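Local coordinates for protein glucose-6-phosphate 1-dehydrogenase (Mycobacterium avium, PDB 4LGV) that probably catalyses the first step of the pentose phosphate pathway, the NADP+-dependent oxidation of glucose 6-phosphate to 6-phosphogluconolactone, at residues Ser223-Thr228 against Val471-Trp477; Arg338-Pro344 against Tyr457-Gly463; His345-Arg351 against Gln478-Leu482; Pro371-Val375 against Arg385-Ser389. All coordinates share one frame; numbering follows the deposited sequence. Where two conformers were deposited one is given.

Interaction 1: residues Ser223-Thr228 against Val471-Trp477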
# COMPACT_ATOMS: atom_id res chain seq x y z
N SER A 223 -9.23 11.58 1.52
CA SER A 223 -9.85 12.20 0.33
C SER A 223 -9.87 13.71 0.36
O SER A 223 -9.81 14.33 -0.68
CB SER A 223 -11.27 11.74 0.06
OG SER A 223 -12.09 12.19 1.11
N GLU A 224 -9.88 14.29 1.53
CA GLU A 224 -10.10 15.70 1.67
C GLU A 224 -9.69 16.17 3.06
O GLU A 224 -9.86 15.43 4.03
CB GLU A 224 -11.60 15.96 1.46
CG GLU A 224 -12.03 17.39 1.44
CD GLU A 224 -13.40 17.54 0.76
OE1 GLU A 224 -14.19 18.48 1.12
OE2 GLU A 224 -13.69 16.72 -0.11
N ILE A 225 -9.27 17.43 3.15
CA ILE A 225 -8.91 18.04 4.42
C ILE A 225 -9.65 19.36 4.62
O ILE A 225 -9.71 20.16 3.70
CB ILE A 225 -7.39 18.30 4.47
CG1 ILE A 225 -6.64 16.97 4.34
CG2 ILE A 225 -7.02 18.94 5.78
CD1 ILE A 225 -5.15 17.04 4.29
N HIS A 226 -10.19 19.58 5.83
CA HIS A 226 -10.82 20.86 6.19
C HIS A 226 -10.12 21.43 7.42
O HIS A 226 -9.97 20.74 8.43
CB HIS A 226 -12.27 20.73 6.58
CG HIS A 226 -13.18 20.39 5.45
ND1 HIS A 226 -14.54 20.24 5.63
CD2 HIS A 226 -12.93 20.09 4.16
CE1 HIS A 226 -15.10 19.93 4.47
NE2 HIS A 226 -14.14 19.81 3.57
N ILE A 227 -9.67 22.66 7.30
CA ILE A 227 -9.06 23.36 8.41
C ILE A 227 -9.97 24.50 8.85
O ILE A 227 -10.36 25.34 8.04
CB ILE A 227 -7.70 23.92 8.00
CG1 ILE A 227 -6.75 22.74 7.76
CG2 ILE A 227 -7.18 24.84 9.07
CD1 ILE A 227 -5.36 23.12 7.27
N THR A 228 -10.36 24.48 10.10
CA THR A 228 -11.27 25.49 10.65
C THR A 228 -10.58 26.20 11.78
O THR A 228 -10.12 25.56 12.73
CB THR A 228 -12.55 24.84 11.19
OG1 THR A 228 -13.29 24.24 10.12
CG2 THR A 228 -13.43 25.89 11.87
N VAL A 471 -17.47 24.23 -1.07
CA VAL A 471 -17.35 22.78 -0.91
C VAL A 471 -18.51 22.01 -1.58
O VAL A 471 -18.74 20.84 -1.27
CB VAL A 471 -17.25 22.42 0.59
CG1 VAL A 471 -16.07 23.13 1.24
CG2 VAL A 471 -18.54 22.76 1.35
N HIS A 472 -19.21 22.65 -2.52
CA HIS A 472 -20.46 22.09 -3.08
C HIS A 472 -20.39 20.68 -3.67
O HIS A 472 -21.23 19.85 -3.33
CB HIS A 472 -21.24 23.16 -3.95
CG HIS A 472 -21.29 22.86 -5.42
ND1 HIS A 472 -22.35 22.24 -6.05
CD2 HIS A 472 -20.38 23.13 -6.38
CE1 HIS A 472 -22.09 22.14 -7.35
NE2 HIS A 472 -20.90 22.67 -7.57
N GLY A 473 -19.41 20.38 -4.50
CA GLY A 473 -19.21 18.99 -4.97
C GLY A 473 -18.35 18.11 -4.06
O GLY A 473 -17.96 16.99 -4.43
N ARG A 474 -18.09 18.55 -2.83
CA ARG A 474 -17.16 17.85 -1.90
C ARG A 474 -17.84 17.54 -0.58
O ARG A 474 -19.05 17.35 -0.56
CB ARG A 474 -15.93 18.75 -1.70
CG ARG A 474 -15.15 18.93 -2.99
CD ARG A 474 -14.60 17.49 -3.25
NE ARG A 474 -13.74 17.25 -4.40
CZ ARG A 474 -12.99 16.17 -4.61
NH1 ARG A 474 -12.88 15.17 -3.71
NH2 ARG A 474 -12.26 16.12 -5.72
N HIS A 475 -17.09 17.45 0.51
CA HIS A 475 -17.68 17.19 1.84
C HIS A 475 -18.16 18.46 2.45
O HIS A 475 -17.46 19.46 2.43
CB HIS A 475 -16.66 16.54 2.75
CG HIS A 475 -16.36 15.14 2.36
ND1 HIS A 475 -17.17 14.09 2.73
CD2 HIS A 475 -15.37 14.61 1.59
CE1 HIS A 475 -16.67 12.97 2.24
NE2 HIS A 475 -15.58 13.26 1.54
N ALA A 476 -19.37 18.43 2.99
CA ALA A 476 -19.90 19.57 3.72
C ALA A 476 -19.03 19.94 4.91
O ALA A 476 -18.40 19.08 5.53
CB ALA A 476 -21.32 19.27 4.18
N TRP A 477 -18.94 21.23 5.21
CA TRP A 477 -18.34 21.67 6.46
C TRP A 477 -19.07 20.98 7.61
O TRP A 477 -20.29 21.03 7.67
CB TRP A 477 -18.47 23.15 6.63
CG TRP A 477 -17.68 24.00 5.64
CD1 TRP A 477 -18.20 24.72 4.63
CD2 TRP A 477 -16.28 24.25 5.62
NE1 TRP A 477 -17.21 25.38 3.95
CE2 TRP A 477 -16.02 25.09 4.53
CE3 TRP A 477 -15.22 23.80 6.38
CZ2 TRP A 477 -14.75 25.53 4.21
CZ3 TRP A 477 -13.96 24.25 6.06
CH2 TRP A 477 -13.75 25.13 5.01
O HOH W 1 -14.45 10.56 1.62
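The imidazole of H226 is framed by the 471-477 loop, with the carbonyl oxygens of H475 and A476 at its edge and the indole of W477 set obliquely against it. This is a loop laid along one face of the mixed beta sheet in the C-terminal domain: strand 222-230 supplies the side chains, and S223 and E224 face F353 in a classic beta bulge. The imidazole and the six-membered ring of W477 meet at an oblique 50°, centroids 4.7 Å apart. CE1 of H226 and CG1 of V471 both lie over one face of the W477 indole, each toward its rim. The H475 ring receives OE2 of E224 at its edge, 3.2 Å from its CD2, and F353 stacks on it.

E224 is the polar hub. Its first torsion (chi1 -175°) points CG away from the backbone N, and the extended chain beyond carries the carboxylate to the turn of the loop. OE1 accepts two hydrogen bonds, from backbone N of H475 at 3.1 Å on the syn side and from NE2 of H226 at 2.8 Å on the anti side, the latter nearly in the imidazole plane. This His-carboxylate bond fixes the rotation of the H226 ring. OE2 lies 4.0 Å from NH1 of R474, too long for a salt bridge, although the positive charge probably helps to stabilise the carboxylate. The loop reaches R474 through a type I turn from V471. At S223 one water links the two segments, 2.9 Å from OG of S223 and from NE2 of H475.

Interaction 2: residues Arg338-Pro344 against Tyr457-Gly463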
# COMPACT_ATOMS: atom_id res chain seq x y z
N ARG A 338 -11.04 27.63 6.52
CA ARG A 338 -11.89 28.72 6.93
C ARG A 338 -11.42 29.25 8.25
O ARG A 338 -11.03 28.49 9.16
CB ARG A 338 -13.35 28.33 7.00
CG ARG A 338 -13.68 27.31 8.05
CD ARG A 338 -15.16 26.96 8.04
NE ARG A 338 -15.42 25.83 8.93
CZ ARG A 338 -16.61 25.39 9.28
NH1 ARG A 338 -17.69 25.98 8.81
NH2 ARG A 338 -16.74 24.36 10.11
N ALA A 339 -11.37 30.58 8.33
CA ALA A 339 -10.95 31.27 9.54
C ALA A 339 -11.76 32.55 9.70
O ALA A 339 -12.01 33.25 8.73
CB ALA A 339 -9.48 31.59 9.47
N GLY A 340 -12.17 32.86 10.92
CA GLY A 340 -12.90 34.09 11.13
C GLY A 340 -13.25 34.51 12.53
O GLY A 340 -13.30 33.69 13.44
N LYS A 341 -13.48 35.81 12.67
CA LYS A 341 -13.93 36.44 13.91
C LYS A 341 -15.44 36.33 14.07
O LYS A 341 -16.18 36.24 13.09
CB LYS A 341 -13.57 37.93 13.91
CG LYS A 341 -12.08 38.19 13.76
CD LYS A 341 -11.32 37.86 15.05
CE LYS A 341 -9.88 38.28 14.92
NZ LYS A 341 -9.09 37.89 16.11
N ALA A 342 -15.88 36.36 15.31
CA ALA A 342 -17.30 36.36 15.65
C ALA A 342 -18.01 35.13 15.07
O ALA A 342 -19.12 35.23 14.51
CB ALA A 342 -17.96 37.66 15.19
N LEU A 343 -17.39 33.97 15.22
CA LEU A 343 -18.01 32.71 14.84
C LEU A 343 -18.59 32.09 16.10
O LEU A 343 -18.36 32.61 17.19
CB LEU A 343 -16.97 31.82 14.14
CG LEU A 343 -16.50 32.35 12.79
CD1 LEU A 343 -15.71 31.29 12.02
CD2 LEU A 343 -17.64 32.85 11.90
N PRO A 344 -19.30 30.95 15.99
CA PRO A 344 -20.00 30.45 17.16
C PRO A 344 -19.16 29.91 18.30
O PRO A 344 -19.65 29.85 19.43
CB PRO A 344 -20.86 29.31 16.59
CG PRO A 344 -20.99 29.62 15.14
CD PRO A 344 -19.64 30.19 14.78
N TYR A 457 -21.85 38.79 7.29
CA TYR A 457 -22.41 37.69 8.05
C TYR A 457 -22.68 38.16 9.46
O TYR A 457 -22.04 39.09 9.94
CB TYR A 457 -21.47 36.48 8.04
CG TYR A 457 -20.14 36.68 8.74
CD1 TYR A 457 -19.07 37.28 8.08
CD2 TYR A 457 -19.94 36.26 10.06
CE1 TYR A 457 -17.84 37.43 8.71
CE2 TYR A 457 -18.72 36.41 10.68
CZ TYR A 457 -17.68 36.98 10.00
OH TYR A 457 -16.48 37.16 10.61
N GLU A 458 -23.65 37.51 10.09
CA GLU A 458 -24.05 37.84 11.46
C GLU A 458 -23.04 37.31 12.46
O GLU A 458 -22.53 36.21 12.29
CB GLU A 458 -25.44 37.24 11.77
CG GLU A 458 -26.57 37.89 10.98
CD GLU A 458 -26.80 39.32 11.44
OE1 GLU A 458 -27.04 39.52 12.65
OE2 GLU A 458 -26.73 40.23 10.58
N GLN A 459 -22.79 38.09 13.51
CA GLN A 459 -22.01 37.63 14.64
C GLN A 459 -22.70 36.43 15.23
O GLN A 459 -23.93 36.43 15.38
CB GLN A 459 -21.84 38.68 15.70
CG GLN A 459 -21.05 39.88 15.21
CD GLN A 459 -20.70 40.88 16.31
OE1 GLN A 459 -20.19 40.52 17.37
NE2 GLN A 459 -21.03 42.16 16.07
N GLY A 460 -21.93 35.38 15.51
CA GLY A 460 -22.47 34.17 16.09
C GLY A 460 -22.88 33.18 15.03
O GLY A 460 -23.25 32.07 15.37
N SER A 461 -22.85 33.56 13.76
CA SER A 461 -23.11 32.60 12.67
C SER A 461 -21.81 31.93 12.27
O SER A 461 -20.73 32.34 12.74
CB SER A 461 -23.77 33.29 11.45
OG SER A 461 -22.82 34.06 10.73
N TRP A 462 -21.90 30.93 11.39
CA TRP A 462 -20.70 30.25 10.84
C TRP A 462 -20.05 31.02 9.71
O TRP A 462 -19.05 30.58 9.17
CB TRP A 462 -21.01 28.80 10.39
CG TRP A 462 -20.84 27.88 11.50
CD1 TRP A 462 -21.80 27.18 12.16
CD2 TRP A 462 -19.61 27.62 12.18
NE1 TRP A 462 -21.24 26.48 13.22
CE2 TRP A 462 -19.90 26.73 13.24
CE3 TRP A 462 -18.29 28.04 11.97
CZ2 TRP A 462 -18.92 26.27 14.08
CZ3 TRP A 462 -17.32 27.58 12.82
CH2 TRP A 462 -17.64 26.70 13.85
N GLY A 463 -20.62 32.15 9.34
CA GLY A 463 -20.05 32.95 8.29
C GLY A 463 -20.95 33.03 7.08
O GLY A 463 -22.04 32.51 7.06
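W462 is sandwiched between two residues of the 338-344 segment, R338 on one face of its indole and P344 on the other. The guanidinium of R338 lies almost flat on the six-membered side, its plane inclined by 16° to the ring and its NH1 3.8 Å from CE3 of W462. Its chain runs extended from CG to NE to bring the flat group there, while NE is held by T228 of the adjacent strand. On the opposite face P344 crosses the indole at about a right angle: CG stands 3.6 Å from the centroid of the five-membered ring, close to the ring normal, in a CH-pi contact. L343 also crosses W462 at about a right angle, with CD1 near CZ3 of W462, and sends its other methyl, CD2, to within 3.9 Å of CE2 of Y457.

The phenol of Y457 is turned edge-on to the backbone of 341-342. Its CG sits between backbone N and carbonyl carbon (chi1 65°), and OH donates to K341 O at 2.7 Å, from a position tilted out of the carbonyl plane; OH is also bonded to T317. Beside it the type II turn from E458 to S461 brings N of G460 to A342 O at 3.0 Å, well above that carbonyl's plane. S461 OG braces the loop from within, donating to E458 O and accepting from N of G463 in an ST turn. The contact thus ties the exit of strand 335-340 to the loop after strand 454-457. Backbone carbonyls provide its polar grip, while the indole receives a cationic plane on one face and a proline C-H on the other, both probably favoured by its pi electrons.

Interaction 3: residues His345-Arg351 against Gln478-Leu482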
# COMPACT_ATOMS: atom_id res chain seq x y z
N HIS A 345 -17.94 29.48 18.01
CA HIS A 345 -17.09 28.88 19.04
C HIS A 345 -15.63 29.28 18.88
O HIS A 345 -15.23 29.78 17.84
CB HIS A 345 -17.18 27.37 18.97
CG HIS A 345 -18.57 26.84 19.02
ND1 HIS A 345 -19.34 26.86 20.17
CD2 HIS A 345 -19.33 26.24 18.07
CE1 HIS A 345 -20.52 26.32 19.91
NE2 HIS A 345 -20.54 25.93 18.65
N LYS A 346 -14.85 29.02 19.93
CA LYS A 346 -13.40 29.15 19.86
C LYS A 346 -12.77 27.77 19.64
O LYS A 346 -12.71 26.97 20.57
CB LYS A 346 -12.85 29.79 21.13
CG LYS A 346 -11.36 30.03 21.08
CD LYS A 346 -10.84 30.43 22.44
CE LYS A 346 -9.33 30.50 22.46
NZ LYS A 346 -8.84 31.26 23.64
N VAL A 347 -12.32 27.49 18.42
CA VAL A 347 -11.75 26.16 18.11
C VAL A 347 -10.97 26.22 16.84
O VAL A 347 -11.36 26.91 15.89
CB VAL A 347 -12.85 25.07 18.02
CG1 VAL A 347 -13.87 25.41 16.93
CG2 VAL A 347 -12.27 23.71 17.81
N THR A 348 -9.84 25.52 16.83
CA THR A 348 -9.03 25.31 15.63
C THR A 348 -8.90 23.84 15.42
O THR A 348 -8.45 23.10 16.32
CB THR A 348 -7.63 25.93 15.77
OG1 THR A 348 -7.79 27.34 15.98
CG2 THR A 348 -6.82 25.72 14.53
N GLU A 349 -9.30 23.40 14.24
CA GLU A 349 -9.43 21.98 13.93
C GLU A 349 -8.88 21.67 12.54
O GLU A 349 -8.97 22.47 11.63
CB GLU A 349 -10.95 21.65 13.96
CG GLU A 349 -11.37 20.35 13.33
CD GLU A 349 -12.86 20.13 13.32
OE1 GLU A 349 -13.52 20.35 12.25
OE2 GLU A 349 -13.38 19.71 14.36
N VAL A 350 -8.25 20.51 12.43
CA VAL A 350 -7.85 19.96 11.16
C VAL A 350 -8.63 18.65 11.03
O VAL A 350 -8.47 17.74 11.83
CB VAL A 350 -6.35 19.67 11.10
CG1 VAL A 350 -5.95 19.08 9.73
CG2 VAL A 350 -5.55 20.92 11.34
N ARG A 351 -9.51 18.58 10.03
CA ARG A 351 -10.40 17.43 9.90
C ARG A 351 -10.05 16.72 8.61
O ARG A 351 -10.14 17.28 7.55
CB ARG A 351 -11.87 17.88 9.86
CG ARG A 351 -12.88 16.74 9.72
CD ARG A 351 -14.28 17.27 9.89
NE ARG A 351 -14.50 17.70 11.26
CZ ARG A 351 -15.08 16.98 12.20
NH1 ARG A 351 -15.52 15.78 11.93
NH2 ARG A 351 -15.20 17.49 13.42
N GLN A 478 -18.33 20.32 8.49
CA GLN A 478 -18.91 19.59 9.62
C GLN A 478 -18.89 20.48 10.87
O GLN A 478 -18.12 21.46 10.94
CB GLN A 478 -18.09 18.34 9.95
CG GLN A 478 -17.84 17.38 8.80
CD GLN A 478 -19.09 16.65 8.37
OE1 GLN A 478 -19.72 16.00 9.17
NE2 GLN A 478 -19.48 16.80 7.10
N GLN A 479 -19.73 20.14 11.83
CA GLN A 479 -19.67 20.79 13.16
C GLN A 479 -18.34 20.42 13.80
O GLN A 479 -17.99 19.25 13.87
CB GLN A 479 -20.81 20.40 14.12
CG GLN A 479 -21.80 21.54 14.47
CD GLN A 479 -21.32 22.59 15.52
OE1 GLN A 479 -20.47 22.33 16.40
NE2 GLN A 479 -21.91 23.78 15.42
N PRO A 480 -17.60 21.43 14.28
CA PRO A 480 -16.31 21.13 14.85
C PRO A 480 -16.41 20.39 16.14
O PRO A 480 -17.38 20.54 16.87
CB PRO A 480 -15.70 22.52 15.12
CG PRO A 480 -16.43 23.42 14.22
CD PRO A 480 -17.83 22.88 14.22
N TRP A 481 -15.37 19.60 16.41
CA TRP A 481 -15.25 18.91 17.66
C TRP A 481 -14.84 19.85 18.79
O TRP A 481 -13.69 20.23 18.88
CB TRP A 481 -14.25 17.78 17.50
CG TRP A 481 -14.00 17.04 18.74
CD1 TRP A 481 -14.89 16.70 19.70
CD2 TRP A 481 -12.76 16.49 19.14
NE1 TRP A 481 -14.29 15.99 20.67
CE2 TRP A 481 -12.97 15.84 20.36
CE3 TRP A 481 -11.47 16.50 18.58
CZ2 TRP A 481 -11.92 15.19 21.06
CZ3 TRP A 481 -10.44 15.84 19.27
CH2 TRP A 481 -10.67 15.21 20.50
N LEU A 482 -15.79 20.14 19.69
CA LEU A 482 -15.53 21.03 20.83
C LEU A 482 -15.08 20.29 22.08
O LEU A 482 -15.50 19.16 22.34
CB LEU A 482 -16.77 21.85 21.16
CG LEU A 482 -17.41 22.54 19.93
CD1 LEU A 482 -18.74 23.18 20.29
CD2 LEU A 482 -16.46 23.56 19.33
O HOH W 2 -15.29 21.92 11.16
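R351 reaches across to Q478 and Q479 while holding E349 of its own strand. From CB its chain stays extended through CG to CD, which rests 3.7 Å from CG of Q478. A bend at chi3 (-68°) then swings the guanidinium along the strand: CB of Q478 lies over one of its faces, and NE meets OE1 of E349 at 3.0 Å in the guanidinium plane. NH2 bonds OE2 of E349, completing a side-on, two-nitrogen salt bridge; it also comes near Q479 O, at an angle too poor for a hydrogen bond. NH1 turns instead to Q373.

E349 passes this grip on to the loop. Its OE2 takes a second bond, 2.9 Å from N of W481 and nearly straight at 167°, whereas a water lies within hydrogen-bonding distance of both OE1 of E349 and O of Q478. The paired arginine probably stabilises this buried carboxylate in its charged form.

Farther along, V347 CG1 touches CB of P480 at 3.9 Å, and CD1 of L482 makes a CH-pi contact over the face of the H345 ring, 3.6 Å from its centroid. The C-terminal loop thereby crosses strand 347-354 on the face bearing V347, E349 and R351, whereas V350 on the other face packs against helix 246-264. The strand itself runs between strands 222-230 and 373-379.

Interaction 4: residues Pro371-Val375 against Arg385-Ser389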
# COMPACT_ATOMS: atom_id res chain seq x y z
N PRO A 371 -17.94 8.95 5.76
CA PRO A 371 -16.73 8.17 5.80
C PRO A 371 -16.03 8.41 7.11
O PRO A 371 -16.37 9.36 7.82
CB PRO A 371 -15.91 8.72 4.62
CG PRO A 371 -16.39 10.09 4.43
CD PRO A 371 -17.86 10.07 4.79
N ASN A 372 -15.11 7.53 7.45
CA ASN A 372 -14.27 7.72 8.62
C ASN A 372 -13.57 9.09 8.56
O ASN A 372 -13.29 9.62 7.45
CB ASN A 372 -13.22 6.61 8.71
CG ASN A 372 -13.80 5.21 8.99
OD1 ASN A 372 -13.08 4.24 8.91
ND2 ASN A 372 -15.06 5.12 9.37
N GLN A 373 -13.28 9.64 9.72
CA GLN A 373 -12.55 10.91 9.82
C GLN A 373 -11.53 10.90 10.95
O GLN A 373 -11.74 10.32 12.00
CB GLN A 373 -13.56 12.04 10.09
CG GLN A 373 -14.38 12.33 8.86
CD GLN A 373 -15.59 13.21 9.14
OE1 GLN A 373 -15.48 14.30 9.67
NE2 GLN A 373 -16.73 12.76 8.69
N ILE A 374 -10.42 11.56 10.70
CA ILE A 374 -9.42 11.84 11.71
C ILE A 374 -9.53 13.32 12.02
O ILE A 374 -9.32 14.11 11.14
CB ILE A 374 -8.02 11.55 11.21
CG1 ILE A 374 -7.89 10.05 10.91
CG2 ILE A 374 -7.00 11.95 12.26
CD1 ILE A 374 -6.59 9.69 10.22
N VAL A 375 -9.84 13.66 13.26
CA VAL A 375 -9.99 15.05 13.66
C VAL A 375 -8.92 15.45 14.67
O VAL A 375 -8.79 14.83 15.70
CB VAL A 375 -11.35 15.31 14.25
CG1 VAL A 375 -11.57 16.79 14.44
CG2 VAL A 375 -12.46 14.76 13.35
N ARG A 385 -9.66 13.01 17.59
CA ARG A 385 -10.85 12.17 17.51
C ARG A 385 -10.80 11.33 16.26
O ARG A 385 -10.61 11.84 15.17
CB ARG A 385 -12.12 13.03 17.55
CG ARG A 385 -13.37 12.34 16.97
CD ARG A 385 -14.63 13.22 17.09
NE ARG A 385 -15.12 13.18 18.46
CZ ARG A 385 -16.19 13.81 18.91
NH1 ARG A 385 -16.91 14.60 18.13
NH2 ARG A 385 -16.51 13.68 20.20
N LEU A 386 -10.96 10.04 16.42
CA LEU A 386 -11.15 9.17 15.28
C LEU A 386 -12.66 8.83 15.18
O LEU A 386 -13.23 8.22 16.09
CB LEU A 386 -10.27 7.95 15.44
CG LEU A 386 -10.40 6.84 14.39
CD1 LEU A 386 -10.03 7.28 12.97
CD2 LEU A 386 -9.50 5.66 14.76
N GLN A 387 -13.30 9.17 14.06
CA GLN A 387 -14.72 8.85 13.82
C GLN A 387 -14.89 7.63 12.98
O GLN A 387 -14.41 7.56 11.86
CB GLN A 387 -15.43 9.99 13.12
CG GLN A 387 -15.36 11.27 13.89
CD GLN A 387 -16.22 12.37 13.29
OE1 GLN A 387 -16.98 12.12 12.35
NE2 GLN A 387 -16.08 13.60 13.81
N LEU A 388 -15.58 6.64 13.54
CA LEU A 388 -15.83 5.36 12.88
C LEU A 388 -17.32 5.04 12.98
O LEU A 388 -18.08 5.83 13.53
CB LEU A 388 -15.06 4.24 13.59
CG LEU A 388 -13.55 4.39 13.70
CD1 LEU A 388 -12.98 3.15 14.42
CD2 LEU A 388 -12.88 4.56 12.34
N SER A 389 -17.72 3.91 12.41
CA SER A 389 -19.11 3.49 12.44
C SER A 389 -19.23 2.10 13.05
O SER A 389 -18.32 1.29 12.89
CB SER A 389 -19.71 3.51 11.04
OG SER A 389 -21.04 3.07 11.10
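Q373 and Q387 face each other as a hydrogen-bonded pair in an antiparallel beta hairpin made by strands 373-379 and 383-392 of the large mixed sheet. Four backbone hydrogen bonds hold the segments together. Q373 and Q387 exchange two, from N of Q373 to O of Q387 at 3.2 Å and from N of Q387 to O of Q373 at 2.8 Å. V375 and R385 exchange the other two, at 2.7 Å from N of V375 to O of R385 and 2.8 Å from N of R385 to O of V375. The axes of 373-375 and 385-389 approach to 4.8 Å, at 162° between their directions.

Apolar contacts form on the face carrying I374 and L386, a non-hydrogen-bonded pair, where CG1 of I374 lies 4.1 Å from CD1 of L386. A chi1 near 175° and a chi2 near 62° carry CD1 of L386 back to the partner strand. On the other face V375 packs its CB beside that of R385.

Among the polar ends, the guanidinium of R385 has its partners outside the hairpin, a salt bridge with D402 and a cation-pi contact with W481. The hairpin also meets the second subunit: L386 packs on L386 of that subunit, and S389 OG bonds to its Y205. N372 joins both settings, its amide bonded to N210 and A212 of the second subunit while its OD1 lies 3.5 Å from CD2 of L388.

All four contacts belong to the mixed sheet of the C-terminal domain. Strand 222-230 lies between 335-340 and 347-354, and 373-379 then 383-392 follow beyond the latter, so the first segments of interactions 2, 1, 3 and 4 succeed one another across it. The C-terminal loop 471-482 serves interactions 1 and 3, whose centres are 13 Å apart. Interactions 2 and 3 are equally close, joined where W462 packs on P480, while interactions 2 and 4 stand 25 Å apart without touching. Interaction 4 is nested in sequence inside the other three. Late chain segments thus close over one sheet face, and the hairpin carries it to the subunit interface.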